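Local coordinates for putative pterin-4-alpha-carbinolamine dehydratase (Brucella melitensis, PDB 3JST), which probably catalyses the dehydration of 4a-hydroxytetrahydrobiopterin to 6,7-dihydrobiopterin, releasing water, at residues Arg32-Lys37 against Val69-Ala74; Ser40-Phe45 against Trp62-Asn67. One frame throughout, in Å; residues are numbered along the deposited sequence.

Interaction 1 of 2, residues Arg32-Lys37 against Val69-Ala74; sequences RSFKFK and VDVTLA. With EDO (1,2-ethanediol), chain C.
R32 and V71 face each other as a hydrogen-bonded antiparallel pair, and F34 with V69 forms the next. R32 N donates a hydrogen bond to V71 O, and V71 N donates one to R32 O at 2.9 Å. F34 N reaches V69 O at 2.7 Å and V69 N reaches F34 O at 3.0 Å. Between these pairs S33 and D70 meet as a non-hydrogen-bonded pair, and their side chains make the bond instead: S33 OG donates to D70 OD1 at 2.8 Å, arriving from above the carboxylate plane. S33 OG (chi1 -65°) and D70 CG (chi1 -57°) are each anti to the carbonyl carbon and beside their own backbone N, which brings the hydroxyl and the carboxylate together between the strands.

The other face of the sheet is mostly apolar, though R32 shares it. F34 CE2 lies 3.9 Å from V71 CG2, while V69 O sits at the edge of the F34 ring. V69 CG2 approaches the edge of the F36 ring, 3.7 Å from CE2. R32 CD lies over a face of the F34 ring toward its rim, and F34 CD1 in turn lies over the centre of one face of the guanidinium, whose NH2 donates a bond to N93.

On the S33-D70 face, a 1,2-ethanediol, probably from the crystallisation liquor, shares a hydrogen bond with T72 OG1 through its O2 at 2.7 Å.

The strand axes approach to 4.6 Å at 159°, joining the two central strands of a four-stranded antiparallel sheet. V71 and F34 pack on helix 83-96 through M92 and A96, V69 and F36 meet A42 of helix 39-56, and strand 61-65 borders strand 68-73 along its far side.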
loop_
_atom_site.group_PDB
_atom_site.type_symbol
_atom_site.label_atom_id
_atom_site.label_comp_id
_atom_site.label_asym_id
_atom_site.label_seq_id
_atom_site.Cartn_x
_atom_site.Cartn_y
_atom_site.Cartn_z
ATOM N N ARG A 32 0.241 -2.329 -5.588
ATOM C CA ARG A 32 0.360 -1.433 -6.726
ATOM C C ARG A 32 1.831 -1.318 -7.130
ATOM O O ARG A 32 2.726 -1.311 -6.276
ATOM C CB ARG A 32 -0.193 -0.041 -6.405
ATOM C CG ARG A 32 -0.046 0.938 -7.575
ATOM C CD ARG A 32 -0.783 2.250 -7.374
ATOM N NE ARG A 32 -0.599 3.113 -8.541
ATOM C CZ ARG A 32 -0.882 4.414 -8.599
ATOM N NH1 ARG A 32 -0.662 5.080 -9.729
ATOM N NH2 ARG A 32 -1.384 5.058 -7.547
ATOM N N SER A 33 2.061 -1.236 -8.434
ATOM C CA SER A 33 3.370 -0.946 -8.988
ATOM C C SER A 33 3.383 0.509 -9.426
ATOM O O SER A 33 2.631 0.903 -10.325
ATOM C CB SER A 33 3.662 -1.855 -10.182
ATOM O OG SER A 33 3.754 -3.206 -9.768
ATOM N N PHE A 34 4.213 1.305 -8.760
ATOM C CA PHE A 34 4.388 2.706 -9.100
ATOM C C PHE A 34 5.546 2.822 -10.083
ATOM O O PHE A 34 6.547 2.110 -9.962
ATOM C CB PHE A 34 4.687 3.536 -7.850
ATOM C CG PHE A 34 3.557 3.569 -6.850
ATOM C CD1 PHE A 34 2.639 4.615 -6.854
ATOM C CD2 PHE A 34 3.418 2.560 -5.901
ATOM C CE1 PHE A 34 1.600 4.655 -5.927
ATOM C CE2 PHE A 34 2.388 2.587 -4.974
ATOM C CZ PHE A 34 1.476 3.638 -4.985
ATOM N N LYS A 35 5.392 3.718 -11.051
ATOM C CA LYS A 35 6.427 4.020 -12.023
ATOM C C LYS A 35 6.647 5.526 -12.011
ATOM O O LYS A 35 5.747 6.292 -12.346
ATOM C CB LYS A 35 5.993 3.558 -13.412
ATOM C CG LYS A 35 7.055 3.695 -14.496
ATOM C CD LYS A 35 8.085 2.573 -14.425
ATOM C CE LYS A 35 8.955 2.528 -15.678
ATOM N NZ LYS A 35 8.155 2.227 -16.899
ATOM N N PHE A 36 7.842 5.944 -11.614
ATOM C CA PHE A 36 8.194 7.356 -11.561
ATOM C C PHE A 36 9.130 7.699 -12.713
ATOM O O PHE A 36 9.541 6.819 -13.465
ATOM C CB PHE A 36 8.827 7.671 -10.211
ATOM C CG PHE A 36 7.934 7.348 -9.052
ATOM C CD1 PHE A 36 6.920 8.221 -8.683
ATOM C CD2 PHE A 36 8.076 6.154 -8.358
ATOM C CE1 PHE A 36 6.083 7.925 -7.618
ATOM C CE2 PHE A 36 7.243 5.851 -7.292
ATOM C CZ PHE A 36 6.243 6.739 -6.922
ATOM N N LYS A 37 9.449 8.976 -12.877
ATOM C CA LYS A 37 10.291 9.383 -13.995
ATOM C C LYS A 37 11.764 9.033 -13.778
ATOM O O LYS A 37 12.501 8.845 -14.745
ATOM C CB LYS A 37 10.114 10.873 -14.322
ATOM C CG LYS A 37 10.613 11.860 -13.270
ATOM C CD LYS A 37 10.674 13.272 -13.866
ATOM C CE LYS A 37 10.553 14.355 -12.803
ATOM N NZ LYS A 37 9.222 14.313 -12.125
ATOM N N VAL A 69 8.683 1.313 -8.066
ATOM C CA VAL A 69 8.441 0.858 -6.701
ATOM C C VAL A 69 7.194 -0.025 -6.668
ATOM O O VAL A 69 6.096 0.439 -6.984
ATOM C CB VAL A 69 8.246 2.026 -5.703
ATOM C CG1 VAL A 69 8.252 1.491 -4.277
ATOM C CG2 VAL A 69 9.317 3.089 -5.892
ATOM N N ASP A 70 7.377 -1.297 -6.311
ATOM C CA ASP A 70 6.270 -2.235 -6.164
ATOM C C ASP A 70 5.955 -2.384 -4.688
ATOM O O ASP A 70 6.838 -2.708 -3.901
ATOM C CB ASP A 70 6.637 -3.605 -6.742
ATOM C CG ASP A 70 7.046 -3.531 -8.197
ATOM O OD1 ASP A 70 6.434 -2.749 -8.948
ATOM O OD2 ASP A 70 7.994 -4.245 -8.580
ATOM N N VAL A 71 4.694 -2.159 -4.326
ATOM C CA VAL A 71 4.258 -2.200 -2.934
ATOM C C VAL A 71 3.200 -3.280 -2.725
ATOM O O VAL A 71 2.249 -3.381 -3.504
ATOM C CB VAL A 71 3.662 -0.843 -2.502
ATOM C CG1 VAL A 71 3.294 -0.862 -1.021
ATOM C CG2 VAL A 71 4.636 0.293 -2.806
ATOM N N THR A 72 3.385 -4.085 -1.677
ATOM C CA THR A 72 2.376 -5.028 -1.197
ATOM C C THR A 72 2.050 -4.716 0.265
ATOM O O THR A 72 2.956 -4.541 1.089
ATOM C CB THR A 72 2.865 -6.487 -1.300
ATOM O OG1 THR A 72 3.098 -6.817 -2.673
ATOM C CG2 THR A 72 1.837 -7.455 -0.718
ATOM N N LEU A 73 0.758 -4.652 0.579
ATOM C CA LEU A 73 0.294 -4.311 1.921
ATOM C C LEU A 73 -0.615 -5.396 2.486
ATOM O O LEU A 73 -1.562 -5.829 1.831
ATOM C CB LEU A 73 -0.464 -2.981 1.903
ATOM C CG LEU A 73 0.272 -1.746 1.370
ATOM C CD1 LEU A 73 -0.688 -0.563 1.280
ATOM C CD2 LEU A 73 1.486 -1.398 2.223
ATOM N N ALA A 74 -0.299 -5.826 3.705
ATOM C CA ALA A 74 -1.163 -6.682 4.513
ATOM C C ALA A 74 -0.834 -6.401 5.978
ATOM O O ALA A 74 0.222 -5.842 6.279
ATOM C CB ALA A 74 -0.928 -8.154 4.188
HETATM C C1 EDO C . 6.477 -6.831 -2.529
HETATM O O1 EDO C . 7.494 -7.658 -3.106
HETATM C C2 EDO C . 6.214 -5.635 -3.425
HETATM O O2 EDO C . 5.123 -5.923 -4.302
#

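Interaction 2 of 2, residues Ser40-Phe45 against Trp62-Asn67; sequences STAFGF and WFNAYN
A42 CB packs on Y66 O at 3.7 Å, beside N64 ND2 at 4.1 Å; this methyl is directed at the opposing segment, and its near neighbours there are polar atoms. Three residues further along the helix comes the apolar pair: F45 CE2 is within 4.3 Å of W62 CZ3 and stands near the indole plane, at the edge of that ring system. The loose spacing and the small buried surface, 156 Å², describe light van der Waals packing.

The contact itself holds no polar bond; the one from N64 ND2 to Y66 O lies within segment 62-67. N64 CG is anti to the backbone N (chi1 164°), and ND2 donates to Y66 O at 2.9 Å with an N-H angle of 155°. The acceptor lies near the amide plane of N64, whereas ND2 stands well above the carbonyl plane of Y66. A second bond from ND2, to R68 O, ties the same amide across the turn. Y66 has a positive phi (52°) within this tight reversal, and N67 ND2 bonds F36 O.

Helix 39-56 thus packs against strand 61-65 and its hairpin turn to strand 68-73, part of the alpha+beta fold of pterin-4-alpha-carbinolamine dehydratases, with helices packed on one antiparallel sheet.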
loop_
_atom_site.group_PDB
_atom_site.type_symbol
_atom_site.label_atom_id
_atom_site.label_comp_id
_atom_site.label_asym_id
_atom_site.label_seq_id
_atom_site.Cartn_x
_atom_site.Cartn_y
_atom_site.Cartn_z
ATOM N N SER A 40 15.347 9.458 -8.218
ATOM C CA SER A 40 15.184 10.546 -7.247
ATOM C C SER A 40 13.721 10.707 -6.820
ATOM O O SER A 40 13.426 10.810 -5.633
ATOM C CB SER A 40 15.739 11.867 -7.812
ATOM O OG SER A 40 15.482 12.955 -6.938
ATOM N N THR A 41 12.816 10.705 -7.795
ATOM C CA THR A 41 11.386 10.844 -7.536
ATOM C C THR A 41 10.842 9.626 -6.785
ATOM O O THR A 41 10.071 9.775 -5.837
ATOM C CB THR A 41 10.597 11.061 -8.851
ATOM O OG1 THR A 41 11.185 12.146 -9.577
ATOM C CG2 THR A 41 9.131 11.392 -8.573
ATOM N N ALA A 42 11.258 8.430 -7.206
ATOM C CA ALA A 42 10.896 7.193 -6.512
ATOM C C ALA A 42 11.370 7.200 -5.060
ATOM O O ALA A 42 10.647 6.764 -4.164
ATOM C CB ALA A 42 11.472 5.981 -7.241
ATOM N N PHE A 43 12.589 7.683 -4.833
ATOM C CA PHE A 43 13.142 7.734 -3.482
ATOM C C PHE A 43 12.404 8.748 -2.605
ATOM O O PHE A 43 12.166 8.492 -1.423
ATOM C CB PHE A 43 14.637 8.053 -3.501
ATOM C CG PHE A 43 15.247 8.112 -2.127
ATOM C CD1 PHE A 43 15.267 6.987 -1.323
ATOM C CD2 PHE A 43 15.781 9.299 -1.635
ATOM C CE1 PHE A 43 15.811 7.033 -0.046
ATOM C CE2 PHE A 43 16.331 9.350 -0.366
ATOM C CZ PHE A 43 16.342 8.210 0.430
ATOM N N GLY A 44 12.044 9.892 -3.182
ATOM C CA GLY A 44 11.210 10.874 -2.489
ATOM C C GLY A 44 9.887 10.280 -2.031
ATOM O O GLY A 44 9.443 10.523 -0.907
ATOM N N PHE A 45 9.263 9.504 -2.914
ATOM C CA PHE A 45 8.029 8.776 -2.597
ATOM C C PHE A 45 8.253 7.813 -1.434
ATOM O O PHE A 45 7.471 7.790 -0.492
ATOM C CB PHE A 45 7.520 8.027 -3.840
ATOM C CG PHE A 45 6.516 6.950 -3.546
ATOM C CD1 PHE A 45 5.163 7.243 -3.479
ATOM C CD2 PHE A 45 6.923 5.636 -3.362
ATOM C CE1 PHE A 45 4.236 6.243 -3.213
ATOM C CE2 PHE A 45 6.002 4.634 -3.099
ATOM C CZ PHE A 45 4.656 4.937 -3.025
ATOM N N TRP A 62 7.946 -3.796 0.120
ATOM C CA TRP A 62 8.170 -3.057 -1.120
ATOM C C TRP A 62 9.529 -3.276 -1.771
ATOM O O TRP A 62 10.522 -3.542 -1.104
ATOM C CB TRP A 62 7.857 -1.555 -0.955
ATOM C CG TRP A 62 8.576 -0.807 0.134
ATOM C CD1 TRP A 62 9.456 -1.307 1.060
ATOM C CD2 TRP A 62 8.432 0.592 0.437
ATOM N NE1 TRP A 62 9.879 -0.303 1.900
ATOM C CE2 TRP A 62 9.265 0.870 1.541
ATOM C CE3 TRP A 62 7.686 1.638 -0.127
ATOM C CZ2 TRP A 62 9.376 2.152 2.093
ATOM C CZ3 TRP A 62 7.794 2.913 0.424
ATOM C CH2 TRP A 62 8.635 3.156 1.523
ATOM N N PHE A 63 9.521 -3.182 -3.098
ATOM C CA PHE A 63 10.682 -3.438 -3.938
ATOM C C PHE A 63 10.912 -2.195 -4.777
ATOM O O PHE A 63 9.953 -1.617 -5.296
ATOM C CB PHE A 63 10.405 -4.644 -4.849
ATOM C CG PHE A 63 11.438 -4.853 -5.931
ATOM C CD1 PHE A 63 12.606 -5.558 -5.673
ATOM C CD2 PHE A 63 11.236 -4.348 -7.216
ATOM C CE1 PHE A 63 13.557 -5.753 -6.673
ATOM C CE2 PHE A 63 12.181 -4.542 -8.222
ATOM C CZ PHE A 63 13.341 -5.244 -7.952
ATOM N N ASN A 64 12.172 -1.787 -4.904
ATOM C CA ASN A 64 12.543 -0.671 -5.774
ATOM C C ASN A 64 13.672 -1.074 -6.718
ATOM O O ASN A 64 14.590 -1.797 -6.334
ATOM C CB ASN A 64 12.927 0.559 -4.936
ATOM C CG ASN A 64 13.683 1.615 -5.731
ATOM O OD1 ASN A 64 14.868 1.834 -5.500
ATOM N ND2 ASN A 64 13.002 2.271 -6.671
ATOM N N ALA A 65 13.563 -0.627 -7.964
ATOM C CA ALA A 65 14.616 -0.770 -8.960
ATOM C C ALA A 65 14.589 0.492 -9.814
ATOM O O ALA A 65 13.688 0.669 -10.626
ATOM C CB ALA A 65 14.385 -2.004 -9.820
ATOM N N TYR A 66 15.561 1.375 -9.593
ATOM C CA TYR A 66 15.601 2.690 -10.234
ATOM C C TYR A 66 14.271 3.444 -10.039
ATOM O O TYR A 66 13.978 3.879 -8.925
ATOM C CB TYR A 66 16.020 2.569 -11.714
ATOM C CG TYR A 66 16.265 3.906 -12.397
ATOM C CD1 TYR A 66 17.246 4.772 -11.932
ATOM C CD2 TYR A 66 15.512 4.303 -13.500
ATOM C CE1 TYR A 66 17.467 6.001 -12.533
ATOM C CE2 TYR A 66 15.731 5.534 -14.115
ATOM C CZ TYR A 66 16.709 6.377 -13.626
ATOM O OH TYR A 66 16.942 7.594 -14.228
ATOM N N ASN A 67 13.450 3.556 -11.083
ATOM C CA ASN A 67 12.235 4.375 -11.016
ATOM C C ASN A 67 10.953 3.604 -10.691
ATOM O O ASN A 67 9.865 4.194 -10.648
ATOM C CB ASN A 67 12.054 5.153 -12.323
ATOM C CG ASN A 67 11.848 4.247 -13.526
ATOM O OD1 ASN A 67 12.232 3.075 -13.515
ATOM N ND2 ASN A 67 11.247 4.792 -14.576
#

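From the N terminus, strand 30-35 leads through F36 and K37 into helix 39-56, and the chain then returns by strand 61-65 and a turn to strand 68-73. Interaction 1 closes the wider loop, with 31 intervening residues; interaction 2 closes one of 16 residues nested wholly inside it. Their centres lie 9 Å apart. D70 N and F63 O, 2.8 Å apart, probably form a hydrogen bond joining the two hairpin strands, and F36 N with N67 O, also 2.8 Å, probably links the end of strand 30-35 to the turn. F36 CZ packs 3.4 Å from F45 CG, bringing sheet and helix together.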